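Local structure of conserved protein (2NR4) at residues Glu32-Thr37 with Ile85-Ser90; Ala77-Tyr82 with Phe110-Glu115; Ile117-Phe122 with Gly144-Asn149. The protein is of unknown function but binds flavin mononucleotide on an antiparallel beta barrel, as a two-chain flavoprotein. One frame throughout, in Å; residues are numbered along the deposited sequence.

Contact 1: Glu32-Thr37 with Ile85-Ser90; sequences EIIAST and ILFVRS
Ile34 reaches out from strand 32-37 and lays its CG1 over the middle of the Phe87 ring, 4.2 Å from the ring centroid and only 6° off the normal, a CH-pi contact made square to the face. Its CD1 runs on past the ring to the helix backbone, 4.0 Å from Leu86 O, and meets the hydroxyl OG of Ser90 at 3.8 Å. The ring of Phe87 is also met at its rim: Glu32 O lies in the ring plane, 3.6 Å from Phe87 CZ, so a backbone carbonyl faces the aromatic edge while the isoleucine holds one face. No hydrogen bond joins the two segments. This is helix-on-barrel packing: helix 84-92 lies against strand 29-37 of the FMN-binding barrel, and the axes of segments 85-90 and 32-37 cross at 51° and approach to 9.6 Å. In the second shell, Ser90 OG sits between its own backbone N and carbonyl carbon (chi1 68°), which turns it back onto the helix near the carbonyl oxygens of Leu86 and Phe87; the side chain of Ser90 also packs on Pro46, an FMN-binding residue. Glu32 starts toward the helix, but its carboxylate end leads away, and the residue touches the flavin mononucleotide. Farther out, Thr91 OG1 is hydrogen-bonded to Phe87 O, and Val88 turns to helix 198-210.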
loop_
_atom_site.group_PDB
_atom_site.type_symbol
_atom_site.label_atom_id
_atom_site.label_comp_id
_atom_site.label_asym_id
_atom_site.label_seq_id
_atom_site.Cartn_x
_atom_site.Cartn_y
_atom_site.Cartn_z
ATOM N N GLU A 32 -4.485 -5.861 5.494
ATOM C CA GLU A 32 -5.500 -6.329 4.529
ATOM C C GLU A 32 -4.883 -7.419 3.677
ATOM O O GLU A 32 -4.022 -7.161 2.793
ATOM C CB GLU A 32 -6.019 -5.180 3.654
ATOM C CG GLU A 32 -6.503 -3.935 4.466
ATOM C CD GLU A 32 -7.799 -4.159 5.237
ATOM O OE1 GLU A 32 -8.441 -5.252 5.089
ATOM O OE2 GLU A 32 -8.186 -3.235 6.020
ATOM N N ILE A 33 -5.345 -8.644 3.936
ATOM C CA ILE A 33 -4.798 -9.817 3.260
ATOM C C ILE A 33 -5.930 -10.588 2.573
ATOM O O ILE A 33 -7.086 -10.242 2.700
ATOM C CB ILE A 33 -4.014 -10.702 4.244
ATOM C CG1 ILE A 33 -4.811 -11.002 5.532
ATOM C CG2 ILE A 33 -2.637 -10.005 4.583
ATOM C CD1 ILE A 33 -5.878 -12.074 5.409
ATOM N N ILE A 34 -5.593 -11.637 1.846
ATOM C CA ILE A 34 -6.667 -12.518 1.395
ATOM C C ILE A 34 -6.603 -13.776 2.260
ATOM O O ILE A 34 -5.583 -14.434 2.339
ATOM C CB ILE A 34 -6.482 -12.836 -0.082
ATOM C CG1 ILE A 34 -6.696 -11.525 -0.880
ATOM C CG2 ILE A 34 -7.452 -13.992 -0.507
ATOM C CD1 ILE A 34 -6.203 -11.603 -2.268
ATOM N N ALA A 35 -7.705 -14.112 2.889
ATOM C CA ALA A 35 -7.721 -15.256 3.797
ATOM C C ALA A 35 -8.122 -16.487 3.005
ATOM O O ALA A 35 -9.142 -16.441 2.319
ATOM C CB ALA A 35 -8.731 -15.015 4.858
ATOM N N SER A 36 -7.348 -17.573 3.123
ATOM C CA SER A 36 -7.771 -18.861 2.491
ATOM C C SER A 36 -8.327 -19.768 3.587
ATOM O O SER A 36 -7.770 -19.844 4.687
ATOM C CB SER A 36 -6.617 -19.563 1.757
ATOM O OG SER A 36 -5.432 -19.626 2.536
ATOM N N THR A 37 -9.407 -20.482 3.285
ATOM C CA THR A 37 -10.021 -21.364 4.286
ATOM C C THR A 37 -10.546 -22.583 3.500
ATOM O O THR A 37 -10.582 -22.546 2.272
ATOM C CB THR A 37 -11.241 -20.712 4.970
ATOM O OG1 THR A 37 -12.172 -20.168 3.999
ATOM C CG2 THR A 37 -10.856 -19.638 6.045
ATOM N N ILE A 85 -6.029 -7.320 -9.030
ATOM C CA ILE A 85 -6.909 -8.299 -9.721
ATOM C C ILE A 85 -7.348 -9.443 -8.799
ATOM O O ILE A 85 -8.532 -9.753 -8.680
ATOM C CB ILE A 85 -6.300 -8.818 -11.045
ATOM C CG1 ILE A 85 -6.224 -7.671 -12.083
ATOM C CG2 ILE A 85 -7.198 -9.963 -11.604
ATOM C CD1 ILE A 85 -5.367 -8.002 -13.326
ATOM N N LEU A 86 -6.387 -10.052 -8.109
ATOM C CA LEU A 86 -6.700 -11.133 -7.150
ATOM C C LEU A 86 -7.566 -10.670 -5.986
ATOM O O LEU A 86 -8.513 -11.366 -5.563
ATOM C CB LEU A 86 -5.406 -11.799 -6.700
ATOM C CG LEU A 86 -5.280 -13.252 -6.260
ATOM C CD1 LEU A 86 -6.086 -14.227 -7.177
ATOM C CD2 LEU A 86 -3.809 -13.582 -6.282
ATOM N N PHE A 87 -7.310 -9.470 -5.463
ATOM C CA PHE A 87 -8.232 -8.914 -4.496
ATOM C C PHE A 87 -9.677 -8.834 -4.937
ATOM O O PHE A 87 -10.602 -9.130 -4.181
ATOM C CB PHE A 87 -7.798 -7.482 -4.066
ATOM C CG PHE A 87 -7.150 -7.435 -2.745
ATOM C CD1 PHE A 87 -7.915 -7.330 -1.594
ATOM C CD2 PHE A 87 -5.770 -7.504 -2.638
ATOM C CE1 PHE A 87 -7.317 -7.291 -0.372
ATOM C CE2 PHE A 87 -5.183 -7.469 -1.410
ATOM C CZ PHE A 87 -5.974 -7.376 -0.282
ATOM N N VAL A 88 -9.892 -8.335 -6.151
ATOM C CA VAL A 88 -11.234 -8.104 -6.603
ATOM C C VAL A 88 -11.847 -9.461 -6.947
ATOM O O VAL A 88 -12.973 -9.717 -6.595
ATOM C CB VAL A 88 -11.272 -7.141 -7.803
ATOM C CG1 VAL A 88 -12.667 -7.062 -8.403
ATOM C CG2 VAL A 88 -10.820 -5.712 -7.367
ATOM N N ARG A 89 -11.087 -10.322 -7.598
ATOM C CA ARG A 89 -11.605 -11.669 -7.920
ATOM C C ARG A 89 -11.979 -12.437 -6.660
ATOM O O ARG A 89 -13.021 -13.098 -6.626
ATOM C CB ARG A 89 -10.569 -12.458 -8.709
ATOM C CG ARG A 89 -10.382 -11.935 -10.147
ATOM C CD ARG A 89 -9.551 -12.877 -10.990
ATOM N NE ARG A 89 -10.075 -14.243 -10.903
ATOM C CZ ARG A 89 -9.378 -15.315 -10.536
ATOM N NH1 ARG A 89 -8.082 -15.239 -10.231
ATOM N NH2 ARG A 89 -10.006 -16.497 -10.477
ATOM N N SER A 90 -11.141 -12.369 -5.621
ATOM C CA SER A 90 -11.494 -13.098 -4.394
ATOM C C SER A 90 -12.687 -12.468 -3.672
ATOM O O SER A 90 -13.359 -13.106 -2.865
ATOM C CB SER A 90 -10.298 -13.225 -3.464
ATOM O OG SER A 90 -9.964 -11.954 -2.971
#

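Contact 2: Ala77-Tyr82 with Phe110-Glu115; sequences ASNVVY and FPVLKE
Phe110 opens the segment by bringing its ring up to Ala77, its CG anti to the backbone N, so that CE2 lies 4.0 Å from Ala77 CB. The CD of the following Pro111 rests over one face of this ring, toward the rim, and Phe39 meets it edge-to-face. Pro111 itself turns its carbonyl to Ser36, whose OG donates to it. Val112 makes two contacts: CG1, anti to the carbonyl carbon, touches Ala77 CB at 3.8 Å, and CB itself lies 3.5 Å from Asn79 OD1. The next residue supplies the one hydrogen bond between the segments, Leu113 N to Asn79 OD1 at 2.9 Å. The N-H points well at the oxygen (161°), yet the nitrogen stands above the amide plane, 50° out of it. The leucine side chain then crosses that of Asn79 at about a right angle, its CG 3.8 Å from Asn79 CG, and its CD1 ends 4.0 Å from Val81 CG2. The short axes of 77-79 and 110-113 run 12° apart in direction and 7.1 Å apart at their closest, with no backbone-to-backbone hydrogen bond: 75-79 belongs to the barrel, and 110-113, half of a two-strand ribbon with 100-103, is laid over it. Asn79 therefore bridges the layers with both ends of a buried amide. OD1 accepts from the ribbon backbone, while ND2 donates to Ile34 O and Ser36 OG on the adjacent barrel strand, a division of labour that would fix the rotation of the amide and satisfy polar groups amid aliphatic packing.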
loop_
_atom_site.group_PDB
_atom_site.type_symbol
_atom_site.label_atom_id
_atom_site.label_comp_id
_atom_site.label_asym_id
_atom_site.label_seq_id
_atom_site.Cartn_x
_atom_site.Cartn_y
_atom_site.Cartn_z
ATOM N N ALA A 77 -5.760 -19.182 6.769
ATOM C CA ALA A 77 -4.405 -18.737 6.449
ATOM C C ALA A 77 -4.454 -17.306 5.885
ATOM O O ALA A 77 -5.333 -16.986 5.095
ATOM C CB ALA A 77 -3.784 -19.651 5.419
ATOM N N SER A 78 -3.544 -16.448 6.337
ATOM C CA SER A 78 -3.332 -15.194 5.652
ATOM C C SER A 78 -2.540 -15.414 4.370
ATOM O O SER A 78 -1.617 -16.245 4.319
ATOM C CB SER A 78 -2.531 -14.247 6.579
ATOM O OG SER A 78 -1.287 -14.825 6.967
ATOM N N ASN A 79 -2.845 -14.635 3.347
ATOM C CA ASN A 79 -2.069 -14.554 2.103
ATOM C C ASN A 79 -1.832 -13.089 1.729
ATOM O O ASN A 79 -2.798 -12.359 1.426
ATOM C CB ASN A 79 -2.820 -15.194 0.937
ATOM C CG ASN A 79 -3.100 -16.682 1.196
ATOM O OD1 ASN A 79 -2.281 -17.536 0.851
ATOM N ND2 ASN A 79 -4.209 -16.978 1.874
ATOM N N VAL A 80 -0.570 -12.697 1.711
ATOM C CA VAL A 80 -0.208 -11.319 1.301
ATOM C C VAL A 80 -0.211 -11.248 -0.209
ATOM O O VAL A 80 0.476 -12.036 -0.880
ATOM C CB VAL A 80 1.171 -10.845 1.872
ATOM C CG1 VAL A 80 1.538 -9.473 1.258
ATOM C CG2 VAL A 80 1.129 -10.799 3.414
ATOM N N VAL A 81 -1.009 -10.332 -0.735
ATOM C CA VAL A 81 -1.215 -10.188 -2.169
ATOM C C VAL A 81 -1.063 -8.691 -2.519
ATOM O O VAL A 81 -1.700 -7.836 -1.889
ATOM C CB VAL A 81 -2.629 -10.747 -2.500
ATOM C CG1 VAL A 81 -3.191 -10.182 -3.836
ATOM C CG2 VAL A 81 -2.658 -12.318 -2.383
ATOM N N TYR A 82 -0.233 -8.386 -3.520
ATOM C CA TYR A 82 -0.076 -7.002 -4.018
ATOM C C TYR A 82 -0.819 -6.806 -5.344
ATOM O O TYR A 82 -0.880 -5.707 -5.854
ATOM C CB TYR A 82 1.406 -6.655 -4.257
ATOM C CG TYR A 82 2.288 -6.771 -3.036
ATOM C CD1 TYR A 82 1.829 -6.413 -1.786
ATOM C CD2 TYR A 82 3.603 -7.193 -3.156
ATOM C CE1 TYR A 82 2.657 -6.497 -0.661
ATOM C CE2 TYR A 82 4.425 -7.293 -2.046
ATOM C CZ TYR A 82 3.944 -6.949 -0.805
ATOM O OH TYR A 82 4.757 -7.063 0.300
ATOM N N PHE A 110 -3.310 -27.711 4.317
ATOM C CA PHE A 110 -4.253 -26.579 4.296
ATOM C C PHE A 110 -3.983 -25.669 3.073
ATOM O O PHE A 110 -2.833 -25.432 2.726
ATOM C CB PHE A 110 -4.167 -25.817 5.637
ATOM C CG PHE A 110 -5.345 -24.917 5.892
ATOM C CD1 PHE A 110 -6.564 -25.449 6.318
ATOM C CD2 PHE A 110 -5.248 -23.553 5.631
ATOM C CE1 PHE A 110 -7.658 -24.649 6.517
ATOM C CE2 PHE A 110 -6.345 -22.736 5.816
ATOM C CZ PHE A 110 -7.536 -23.264 6.263
ATOM N N PRO A 111 -5.039 -25.167 2.413
ATOM C CA PRO A 111 -4.862 -24.399 1.193
ATOM C C PRO A 111 -4.330 -22.965 1.452
ATOM O O PRO A 111 -4.859 -22.261 2.333
ATOM C CB PRO A 111 -6.284 -24.286 0.665
ATOM C CG PRO A 111 -7.146 -24.336 1.864
ATOM C CD PRO A 111 -6.464 -25.317 2.757
ATOM N N VAL A 112 -3.321 -22.573 0.685
ATOM C CA VAL A 112 -2.875 -21.150 0.611
ATOM C C VAL A 112 -2.865 -20.774 -0.863
ATOM O O VAL A 112 -2.928 -21.666 -1.715
ATOM C CB VAL A 112 -1.508 -20.940 1.283
ATOM C CG1 VAL A 112 -1.577 -21.257 2.789
ATOM C CG2 VAL A 112 -0.382 -21.744 0.594
ATOM N N LEU A 113 -2.825 -19.480 -1.182
ATOM C CA LEU A 113 -2.751 -19.065 -2.581
ATOM C C LEU A 113 -1.373 -19.307 -3.181
ATOM O O LEU A 113 -0.359 -18.988 -2.569
ATOM C CB LEU A 113 -3.130 -17.597 -2.751
ATOM C CG LEU A 113 -4.563 -17.269 -2.314
ATOM C CD1 LEU A 113 -4.802 -15.747 -2.448
ATOM C CD2 LEU A 113 -5.564 -18.018 -3.167
ATOM N N LYS A 114 -1.350 -19.853 -4.395
ATOM C CA LYS A 114 -0.084 -20.062 -5.104
ATOM C C LYS A 114 0.610 -18.737 -5.401
ATOM O O LYS A 114 1.843 -18.687 -5.438
ATOM C CB LYS A 114 -0.328 -20.789 -6.407
ATOM C CG LYS A 114 -0.660 -22.255 -6.189
ATOM C CD LYS A 114 -1.116 -22.886 -7.509
ATOM C CE LYS A 114 0.048 -23.167 -8.393
ATOM N NZ LYS A 114 -0.270 -24.481 -9.064
ATOM N N GLU A 115 -0.198 -17.698 -5.596
ATOM C CA GLU A 115 0.296 -16.361 -5.901
ATOM C C GLU A 115 0.516 -15.501 -4.640
ATOM O O GLU A 115 0.827 -14.319 -4.749
ATOM C CB GLU A 115 -0.640 -15.660 -6.879
ATOM C CG GLU A 115 -0.644 -16.260 -8.308
ATOM C CD GLU A 115 0.749 -16.402 -8.943
ATOM O OE1 GLU A 115 1.615 -15.503 -8.775
ATOM O OE2 GLU A 115 0.979 -17.422 -9.634
#

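Contact 3: Ile117-Phe122 with Gly144-Asn149; sequences IAWVVF and GFNERN
Gly144 lies flat against the indole of Trp119, and packing is close here. Its CA stands 3.8 Å from the centroid of the six-membered ring, a CH-pi contact over the face, and its N also lies over the ring. The indole reaches this place because Trp119 CG takes the crowded position between the backbone N and the carbonyl carbon (chi1 55°), folding the ring over the neighbouring strand; a beta carbon on Gly144 would clash with Trp119 CZ2. The same two residues form an antiparallel hydrogen-bonded pair, Trp119 N to Gly144 O and Gly144 N to Trp119 O, each 2.9 Å. Ala118 and Phe145 make the adjoining non-hydrogen-bonded pair, with their side chains on the face away from the indole and Ala118 CB 3.9 Å from Phe145 CD1. Asn146 N closes the ladder on Ile117 O at 2.8 Å. The fit is equally close at the end of the 3-10 turn 147-149, where Ile117 CD1 tucks in 3.2 Å from Asn149 O. Asn146 ND2 and Asn149 ND2 both donate to Ala116 O.

The loose side is the partly exposed Asn146 and, beyond it, Glu147 and Arg148, which extend into solvent. A water bridges this edge, accepting from Trp119 NE1 and donating to Asn146 OD1, 2.8 Å from each. An alanine in place of Trp119 would remove the indole, and would probably leave Gly144 without its cover and break the water link to Asn146.

The pairing joins the far ends of the hairpin 118-130 and 133-145. Strand 75-79 continues the barrel beyond 118-130, strand 100-103 packs Val103 on the indole, and Leu153 of the second subunit meets Ala118 and Phe145.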
loop_
_atom_site.group_PDB
_atom_site.type_symbol
_atom_site.label_atom_id
_atom_site.label_comp_id
_atom_site.label_asym_id
_atom_site.label_seq_id
_atom_site.Cartn_x
_atom_site.Cartn_y
_atom_site.Cartn_z
ATOM N N ILE A 117 2.463 -13.746 -1.704
ATOM C CA ILE A 117 3.825 -13.327 -1.423
ATOM C C ILE A 117 4.357 -14.069 -0.194
ATOM O O ILE A 117 5.464 -14.597 -0.198
ATOM C CB ILE A 117 3.870 -11.786 -1.187
ATOM C CG1 ILE A 117 3.245 -11.008 -2.382
ATOM C CG2 ILE A 117 5.278 -11.346 -0.853
ATOM C CD1 ILE A 117 3.994 -11.120 -3.651
ATOM N N ALA A 118 3.561 -14.063 0.871
ATOM C CA ALA A 118 3.847 -14.745 2.114
ATOM C C ALA A 118 2.530 -15.263 2.705
ATOM O O ALA A 118 1.466 -14.587 2.599
ATOM C CB ALA A 118 4.530 -13.768 3.098
ATOM N N TRP A 119 2.578 -16.436 3.347
ATOM C CA TRP A 119 1.361 -17.029 3.957
ATOM C C TRP A 119 1.632 -17.456 5.387
ATOM O O TRP A 119 2.796 -17.779 5.744
ATOM C CB TRP A 119 0.793 -18.192 3.087
ATOM C CG TRP A 119 1.802 -19.258 2.789
ATOM C CD1 TRP A 119 2.567 -19.372 1.652
ATOM C CD2 TRP A 119 2.202 -20.335 3.659
ATOM N NE1 TRP A 119 3.416 -20.484 1.765
ATOM C CE2 TRP A 119 3.204 -21.082 2.979
ATOM C CE3 TRP A 119 1.789 -20.760 4.933
ATOM C CZ2 TRP A 119 3.811 -22.218 3.546
ATOM C CZ3 TRP A 119 2.394 -21.880 5.494
ATOM C CH2 TRP A 119 3.412 -22.583 4.802
ATOM N N VAL A 120 0.597 -17.425 6.216
ATOM C CA VAL A 120 0.672 -17.971 7.576
ATOM C C VAL A 120 -0.588 -18.787 7.779
ATOM O O VAL A 120 -1.701 -18.277 7.584
ATOM C CB VAL A 120 0.743 -16.868 8.675
ATOM C CG1 VAL A 120 0.896 -17.509 10.085
ATOM C CG2 VAL A 120 1.906 -15.873 8.389
ATOM N N VAL A 121 -0.433 -20.050 8.163
ATOM C CA VAL A 121 -1.583 -20.842 8.566
ATOM C C VAL A 121 -1.838 -20.639 10.069
ATOM O O VAL A 121 -0.947 -20.862 10.906
ATOM C CB VAL A 121 -1.393 -22.377 8.229
ATOM C CG1 VAL A 121 -2.660 -23.127 8.629
ATOM C CG2 VAL A 121 -1.094 -22.549 6.760
ATOM N N PHE A 122 -3.060 -20.262 10.417
ATOM C CA PHE A 122 -3.423 -20.052 11.833
ATOM C C PHE A 122 -4.514 -21.009 12.297
ATOM O O PHE A 122 -5.483 -21.236 11.566
ATOM C CB PHE A 122 -4.018 -18.665 12.036
ATOM C CG PHE A 122 -3.081 -17.514 11.735
ATOM C CD1 PHE A 122 -2.187 -17.045 12.713
ATOM C CD2 PHE A 122 -3.186 -16.829 10.521
ATOM C CE1 PHE A 122 -1.380 -15.907 12.457
ATOM C CE2 PHE A 122 -2.372 -15.739 10.249
ATOM C CZ PHE A 122 -1.467 -15.275 11.239
ATOM N N GLY A 144 5.137 -19.377 5.368
ATOM C CA GLY A 144 6.026 -19.514 4.251
ATOM C C GLY A 144 6.149 -18.244 3.468
ATOM O O GLY A 144 5.325 -17.357 3.596
ATOM N N PHE A 145 7.167 -18.206 2.615
ATOM C CA PHE A 145 7.504 -17.071 1.794
ATOM C C PHE A 145 7.618 -17.565 0.362
ATOM O O PHE A 145 8.077 -18.692 0.121
ATOM C CB PHE A 145 8.860 -16.513 2.256
ATOM C CG PHE A 145 8.991 -15.042 2.104
ATOM C CD1 PHE A 145 8.432 -14.184 3.041
ATOM C CD2 PHE A 145 9.688 -14.505 1.030
ATOM C CE1 PHE A 145 8.555 -12.819 2.898
ATOM C CE2 PHE A 145 9.824 -13.127 0.876
ATOM C CZ PHE A 145 9.257 -12.284 1.807
ATOM N N ASN A 146 7.183 -16.756 -0.593
ATOM C CA ASN A 146 7.318 -17.130 -1.995
ATOM C C ASN A 146 8.173 -16.102 -2.707
ATOM O O ASN A 146 7.667 -15.198 -3.372
ATOM C CB ASN A 146 5.957 -17.272 -2.693
ATOM C CG ASN A 146 5.190 -18.508 -2.262
ATOM O OD1 ASN A 146 5.766 -19.558 -1.969
ATOM N ND2 ASN A 146 3.875 -18.393 -2.238
ATOM N N GLU A 147 9.485 -16.246 -2.530
ATOM C CA GLU A 147 10.492 -15.459 -3.247
ATOM C C GLU A 147 10.152 -15.250 -4.720
ATOM O O GLU A 147 10.251 -14.143 -5.228
ATOM C CB GLU A 147 11.863 -16.140 -3.121
ATOM C CG GLU A 147 12.437 -16.132 -1.707
ATOM C CD GLU A 147 11.924 -17.263 -0.811
ATOM O OE1 GLU A 147 11.416 -18.295 -1.325
ATOM O OE2 GLU A 147 12.044 -17.107 0.428
ATOM N N ARG A 148 9.708 -16.310 -5.382
ATOM C CA ARG A 148 9.353 -16.281 -6.802
ATOM C C ARG A 148 8.247 -15.262 -7.145
ATOM O O ARG A 148 8.133 -14.842 -8.293
ATOM C CB ARG A 148 8.957 -17.692 -7.286
ATOM C CG ARG A 148 10.090 -18.766 -7.206
ATOM C CD ARG A 148 9.570 -20.206 -7.451
ATOM N NE ARG A 148 10.468 -21.221 -6.887
ATOM C CZ ARG A 148 10.234 -22.537 -6.883
ATOM N NH1 ARG A 148 9.123 -23.036 -7.425
ATOM N NH2 ARG A 148 11.120 -23.365 -6.339
ATOM N N ASN A 149 7.454 -14.859 -6.151
ATOM C CA ASN A 149 6.322 -13.956 -6.367
ATOM C C ASN A 149 6.603 -12.473 -6.099
ATOM O O ASN A 149 5.733 -11.621 -6.327
ATOM C CB ASN A 149 5.130 -14.417 -5.528
ATOM C CG ASN A 149 4.482 -15.670 -6.085
ATOM O OD1 ASN A 149 4.508 -15.898 -7.296
ATOM N ND2 ASN A 149 3.889 -16.481 -5.212
HETATM O O HOH W 1 4.995 -21.590 -0.277
#

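The three contacts step across one barrel from the flavin outward. Contact 1 lies at the pocket, its Glu32 side chain about 3 Å from the FMN. In contact 2 the side chain of Val81 is about 11 Å from the bound FMN. Contact 3 lies away from the annotated sites. Contacts 1 and 2, centres about 8 Å apart, meet where strands 29-37 and 75-79 pair: Ser36 N is 2.9 Å from Ala77 O. Contacts 2 and 3, centres about 7 Å apart, join along the next strand pair, with Ser78 N 2.9 Å from Val120 O. Contacts 1 and 3 do not touch, yet all three reach the second subunit.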